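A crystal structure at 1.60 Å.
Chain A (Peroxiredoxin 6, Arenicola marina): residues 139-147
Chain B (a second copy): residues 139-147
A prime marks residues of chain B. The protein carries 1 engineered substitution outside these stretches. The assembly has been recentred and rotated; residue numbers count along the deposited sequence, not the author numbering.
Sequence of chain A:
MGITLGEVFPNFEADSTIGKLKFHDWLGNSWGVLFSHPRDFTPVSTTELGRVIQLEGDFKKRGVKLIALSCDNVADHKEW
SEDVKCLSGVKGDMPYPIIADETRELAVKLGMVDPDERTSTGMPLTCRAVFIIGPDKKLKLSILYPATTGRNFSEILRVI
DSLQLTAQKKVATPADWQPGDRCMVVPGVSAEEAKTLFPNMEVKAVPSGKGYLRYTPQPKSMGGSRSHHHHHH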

ATOM      1  N   LEU A 139      -5.283   7.202 -11.596  1.00 21.88           N
ATOM      2  CA  LEU A 139      -4.825   6.431 -10.455  1.00 21.77           C
ATOM      3  C   LEU A 139      -5.225   7.075  -9.105  1.00 23.03           C
ATOM      4  O   LEU A 139      -4.869   8.199  -8.807  1.00 22.90           O
ATOM      5  CB  LEU A 139      -3.299   6.235 -10.527  1.00 21.75           C
ATOM      6  CG  LEU A 139      -2.701   5.393  -9.402  1.00 21.99           C
ATOM      7  CD1 LEU A 139      -3.165   3.932  -9.498  1.00 24.49           C
ATOM      8  CD2 LEU A 139      -1.167   5.520  -9.464  1.00 23.46           C
ATOM      9  N   LYS A 140      -5.908   6.328  -8.266  1.00 22.54           N
ATOM     10  CA  LYS A 140      -6.389   6.861  -6.995  1.00 22.65           C
ATOM     11  C   LYS A 140      -5.575   6.422  -5.751  1.00 21.96           C
ATOM     12  O   LYS A 140      -5.541   7.142  -4.730  1.00 21.93           O
ATOM     13  CB  LYS A 140      -7.855   6.454  -6.758  1.00 24.03           C
ATOM     14  CG  LYS A 140      -8.870   6.812  -7.842  1.00 23.71           C
ATOM     15  CD  LYS A 140      -8.910   8.323  -8.059  1.00 25.12           C
ATOM     16  CE  LYS A 140      -9.825   8.745  -9.245  1.00 27.86           C
ATOM     17  NZ  LYS A 140      -9.865  10.238  -9.428  1.00 28.05           N
ATOM     18  N   LEU A 141      -4.897   5.277  -5.869  1.00 23.34           N
ATOM     19  CA  LEU A 141      -4.135   4.664  -4.773  1.00 23.72           C
ATOM     20  C   LEU A 141      -3.269   3.561  -5.320  1.00 24.53           C
ATOM     21  O   LEU A 141      -3.692   2.880  -6.264  1.00 23.93           O
ATOM     22  CB  LEU A 141      -5.121   4.067  -3.751  1.00 23.10           C
ATOM     23  CG  LEU A 141      -4.603   3.535  -2.403  1.00 23.53           C
ATOM     24  CD1 LEU A 141      -5.700   3.689  -1.325  1.00 23.33           C
ATOM     25  CD2 LEU A 141      -4.172   2.089  -2.557  1.00 25.17           C
ATOM     26  N   SER A 142      -2.040   3.424  -4.831  1.00 23.04           N
ATOM     27  CA  SER A 142      -1.212   2.318  -5.285  1.00 24.03           C
ATOM     28  C   SER A 142      -0.426   1.709  -4.102  1.00 23.75           C
ATOM     29  O   SER A 142      -0.140   2.418  -3.137  1.00 24.39           O
ATOM     30  CB  SER A 142      -0.282   2.700  -6.413  1.00 26.36           C
ATOM     31  OG  SER A 142       0.660   3.616  -6.027  1.00 28.87           O
ATOM     32  N   ILE A 143      -0.049   0.453  -4.300  1.00 24.15           N
ATOM     33  CA  ILE A 143       0.899  -0.228  -3.386  1.00 24.58           C
ATOM     34  C   ILE A 143       1.879  -0.989  -4.213  1.00 24.82           C
ATOM     35  O   ILE A 143       1.522  -1.571  -5.266  1.00 25.06           O
ATOM     36  CB  ILE A 143       0.242  -1.104  -2.296  1.00 25.21           C
ATOM     37  CG1 ILE A 143      -0.199  -2.457  -2.791  1.00 29.37           C
ATOM     38  CG2 ILE A 143      -0.957  -0.396  -1.545  1.00 28.52           C
ATOM     39  CD1 ILE A 143      -0.958  -3.369  -1.798  1.00 27.77           C
ATOM     40  N   LEU A 144       3.106  -1.078  -3.724  1.00 23.86           N
ATOM     41  CA  LEU A 144       4.143  -1.890  -4.356  1.00 23.96           C
ATOM     42  C   LEU A 144       4.719  -2.779  -3.293  1.00 24.57           C
ATOM     43  O   LEU A 144       5.549  -2.350  -2.454  1.00 22.13           O
ATOM     44  CB  LEU A 144       5.278  -1.046  -4.969  1.00 26.28           C
ATOM     45  CG  LEU A 144       5.072  -0.167  -6.166  1.00 29.04           C
ATOM     46  CD1 LEU A 144       6.467   0.475  -6.453  1.00 30.79           C
ATOM     47  CD2 LEU A 144       4.514  -0.977  -7.362  1.00 30.21           C
ATOM     48  N   TYR A 145       4.252  -4.006  -3.275  1.00 22.93           N
ATOM     49  CA  TYR A 145       4.806  -5.020  -2.355  1.00 22.70           C
ATOM     50  C   TYR A 145       5.798  -5.924  -3.126  1.00 22.61           C
ATOM     51  O   TYR A 145       5.575  -6.229  -4.314  1.00 23.46           O
ATOM     52  CB  TYR A 145       3.697  -5.922  -1.794  1.00 24.01           C
ATOM     53  CG  TYR A 145       2.832  -5.334  -0.698  1.00 22.26           C
ATOM     54  CD1 TYR A 145       2.682  -3.983  -0.523  1.00 23.44           C
ATOM     55  CD2 TYR A 145       2.185  -6.190   0.224  1.00 25.51           C
ATOM     56  CE1 TYR A 145       1.893  -3.473   0.504  1.00 23.92           C
ATOM     57  CE2 TYR A 145       1.386  -5.692   1.236  1.00 27.34           C
ATOM     58  CZ  TYR A 145       1.226  -4.334   1.393  1.00 26.34           C
ATOM     59  OH  TYR A 145       0.448  -3.789   2.416  1.00 27.51           O
ATOM     60  N   PRO A 146       6.876  -6.383  -2.462  1.00 21.79           N
ATOM     61  CA  PRO A 146       7.803  -7.262  -3.150  1.00 22.30           C
ATOM     62  C   PRO A 146       7.341  -8.725  -3.260  1.00 21.87           C
ATOM     63  O   PRO A 146       6.349  -9.145  -2.574  1.00 21.89           O
ATOM     64  CB  PRO A 146       9.043  -7.171  -2.264  1.00 21.73           C
ATOM     65  CG  PRO A 146       8.475  -7.054  -0.886  1.00 22.92           C
ATOM     66  CD  PRO A 146       7.249  -6.143  -1.059  1.00 22.76           C
ATOM     67  N   ALA A 147       8.069  -9.548  -4.043  1.00 21.82           N
ATOM     68  CA  ALA A 147       7.686 -10.929  -4.231  1.00 24.10           C
ATOM     69  C   ALA A 147       7.584 -11.714  -2.920  1.00 22.75           C
ATOM     70  O   ALA A 147       6.836 -12.651  -2.807  1.00 23.58           O
ATOM     71  CB  ALA A 147       8.680 -11.597  -5.187  1.00 22.79           C
TER
ATOM     72  N   LEU B 139      14.817   0.579  -0.939  1.00 22.66           N
ATOM     73  CA  LEU B 139      13.364   0.582  -0.788  1.00 22.71           C
ATOM     74  C   LEU B 139      12.819  -0.834  -0.896  1.00 23.12           C
ATOM     75  O   LEU B 139      13.017  -1.481  -1.926  1.00 23.27           O
ATOM     76  CB  LEU B 139      12.687   1.436  -1.865  1.00 22.51           C
ATOM     77  CG  LEU B 139      11.215   1.500  -1.681  1.00 22.10           C
ATOM     78  CD1 LEU B 139      10.784   2.164  -0.354  1.00 21.87           C
ATOM     79  CD2 LEU B 139      10.578   2.264  -2.906  1.00 23.71           C
ATOM     80  N   LYS B 140      12.146  -1.304   0.164  1.00 23.03           N
ATOM     81  CA  LYS B 140      11.602  -2.657   0.236  1.00 22.70           C
ATOM     82  C   LYS B 140      10.139  -2.794  -0.073  1.00 22.71           C
ATOM     83  O   LYS B 140       9.748  -3.855  -0.516  1.00 22.68           O
ATOM     84  CB  LYS B 140      11.851  -3.265   1.634  1.00 23.00           C
ATOM     85  CG  LYS B 140      13.329  -3.316   2.034  1.00 23.46           C
ATOM     86  CD  LYS B 140      14.271  -4.018   1.084  1.00 25.76           C
ATOM     87  CE  LYS B 140      15.735  -3.926   1.504  1.00 26.48           C
ATOM     88  NZ  LYS B 140      16.570  -4.684   0.525  1.00 29.56           N
ATOM     89  N   LEU B 141       9.372  -1.735   0.184  1.00 22.50           N
ATOM     90  CA  LEU B 141       7.937  -1.737   0.005  1.00 22.52           C
ATOM     91  C   LEU B 141       7.458  -0.294   0.063  1.00 21.73           C
ATOM     92  O   LEU B 141       8.021   0.530   0.877  1.00 23.48           O
ATOM     93  CB  LEU B 141       7.301  -2.587   1.106  1.00 22.82           C
ATOM     94  CG  LEU B 141       5.799  -2.814   1.186  1.00 22.03           C
ATOM     95  CD1 LEU B 141       5.513  -4.119   1.883  1.00 23.73           C
ATOM     96  CD2 LEU B 141       5.000  -1.631   1.873  1.00 24.92           C
ATOM     97  N   SER B 142       6.457   0.040  -0.797  1.00 22.18           N
ATOM     98  CA  SER B 142       5.864   1.358  -0.672  1.00 23.12           C
ATOM     99  C   SER B 142       4.362   1.319  -0.842  1.00 23.38           C
ATOM    100  O   SER B 142       3.851   0.414  -1.445  1.00 25.42           O
ATOM    101  CB  SER B 142       6.507   2.326  -1.647  1.00 24.78           C
ATOM    102  OG  SER B 142       6.216   2.004  -2.955  1.00 27.98           O
ATOM    103  N   ILE B 143       3.731   2.323  -0.241  1.00 23.31           N
ATOM    104  CA  ILE B 143       2.310   2.599  -0.457  1.00 24.67           C
ATOM    105  C   ILE B 143       2.114   4.086  -0.751  1.00 25.09           C
ATOM    106  O   ILE B 143       2.837   4.934  -0.247  1.00 24.91           O
ATOM    107  CB  ILE B 143       1.387   2.127   0.643  1.00 27.40           C
ATOM    108  CG1 ILE B 143       1.360   3.055   1.839  1.00 28.82           C
ATOM    109  CG2 ILE B 143       1.770   0.713   1.021  1.00 26.01           C
ATOM    110  CD1 ILE B 143       0.477   2.609   3.030  1.00 28.76           C
ATOM    111  N   LEU B 144       1.159   4.362  -1.643  1.00 24.48           N
ATOM    112  CA  LEU B 144       0.744   5.725  -1.954  1.00 23.44           C
ATOM    113  C   LEU B 144      -0.757   5.847  -1.766  1.00 23.63           C
ATOM    114  O   LEU B 144      -1.549   5.430  -2.606  1.00 23.01           O
ATOM    115  CB  LEU B 144       1.134   6.207  -3.338  1.00 25.11           C
ATOM    116  CG  LEU B 144       2.533   6.326  -3.849  1.00 31.00           C
ATOM    117  CD1 LEU B 144       2.403   6.777  -5.315  1.00 31.47           C
ATOM    118  CD2 LEU B 144       3.247   7.301  -2.989  1.00 29.54           C
ATOM    119  N   TYR B 145      -1.175   6.340  -0.591  1.00 21.56           N
ATOM    120  CA  TYR B 145      -2.567   6.657  -0.308  1.00 23.29           C
ATOM    121  C   TYR B 145      -2.850   8.163  -0.457  1.00 22.80           C
ATOM    122  O   TYR B 145      -1.953   8.975  -0.193  1.00 23.76           O
ATOM    123  CB  TYR B 145      -2.975   6.252   1.094  1.00 24.00           C
ATOM    124  CG  TYR B 145      -3.191   4.784   1.378  1.00 22.45           C
ATOM    125  CD1 TYR B 145      -2.572   3.792   0.645  1.00 23.16           C
ATOM    126  CD2 TYR B 145      -3.978   4.394   2.458  1.00 23.18           C
ATOM    127  CE1 TYR B 145      -2.723   2.464   0.967  1.00 23.01           C
ATOM    128  CE2 TYR B 145      -4.112   3.086   2.819  1.00 22.96           C
ATOM    129  CZ  TYR B 145      -3.530   2.110   2.049  1.00 24.15           C
ATOM    130  OH  TYR B 145      -3.625   0.771   2.371  1.00 27.37           O
ATOM    131  N   PRO B 146      -4.071   8.509  -0.932  1.00 22.54           N
ATOM    132  CA  PRO B 146      -4.358   9.909  -1.090  1.00 23.18           C
ATOM    133  C   PRO B 146      -4.773  10.558   0.192  1.00 23.49           C
ATOM    134  O   PRO B 146      -5.063   9.879   1.180  1.00 22.79           O
ATOM    135  CB  PRO B 146      -5.521   9.897  -2.101  1.00 22.28           C
ATOM    136  CG  PRO B 146      -6.261   8.615  -1.688  1.00 21.54           C
ATOM    137  CD  PRO B 146      -5.183   7.657  -1.399  1.00 23.00           C
ATOM    138  N   ALA B 147      -4.884  11.865   0.151  1.00 22.87           N
ATOM    139  CA  ALA B 147      -5.266  12.668   1.310  1.00 22.63           C
ATOM    140  C   ALA B 147      -6.598  12.225   1.962  1.00 22.42           C
ATOM    141  O   ALA B 147      -6.846  12.335   3.172  1.00 23.26           O
ATOM    142  CB  ALA B 147      -5.274  14.203   0.945  1.00 23.33           C
TER
HETATM  143  O   HOH W   1       3.143   2.533  -4.304  1.00 25.79           O

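The register centres on one residue paired with its own copy: Ile143 sits across from Ile143′, with their CA atoms 4.3 Å apart. The two copies of strand 139-145 run antiparallel, at 174° between their N-to-C directions, and join edge to edge across the two chains. Because the register centres on one residue, nearly every contact occurs twice.

Ile143 and Ile143′ form a non-hydrogen-bonded pair. The backbone bonds lie on either side of it, in two rings. Ser142 N donates to Leu144′ O at 3.0 Å, and Leu144′ N donates to Ser142 O at 2.8 Å. The second ring repeats the first: Leu144 N to Ser142′ O is 2.8 Å, and Ser142′ N to Leu144 O is 3.0 Å. The N-H...O angles run from 162° to 176°, so all four bonds are close to straight. Weaker CA-H...O contacts add to them. Leu141 CA lies 3.5 Å from Leu144′ O, and Leu141′ CA lies 3.5 Å from Leu144 O.

On the isoleucine face of the sheet, the two methyls Ile143 CG2 and Ile143′ CG2 touch at 3.9 Å. Each methyl also reaches the edge of the partner's tyrosine ring, with Ile143 CG2 4.2 Å from Tyr145′ CE1. Over one face of that ring lies a leucine methyl. Leu141 CD1 lies 3.9 Å from the centroid of the Tyr145′ ring and 17° off its normal, a CH-pi contact. Leu141′ CD1 lies over the Tyr145 ring in the same way, also at 3.9 Å. These contacts place aliphatic groups against an aromatic surface, and the residues involved are buried. The hydroxyls of Tyr145 and Tyr145′ are hydrogen-bonded elsewhere in the structure.

Proline follows the strand at each end of the contact. Pro146′ CD packs 4.0 Å from Leu141 CD1 and 3.4 Å from Lys140 O. Proline has no backbone N-H to offer that carbonyl; the closest approach is by its ring carbon CD. Pro146 CD meets Lys140′ O at the same 3.4 Å.

The other face carries Ser142, Leu144 and their copies. Here the cross-strand pairs are mixed: Ser142 OG lies 3.7 Å from Leu144′ CD1, a van der Waals contact. The two serine hydroxyls are linked through water 1. It lies 3.2 Å from Ser142 OG and makes a weak bond of 3.4 Å to Ser142′ OG. Together the two stretches bury 569 Å², both sides summed.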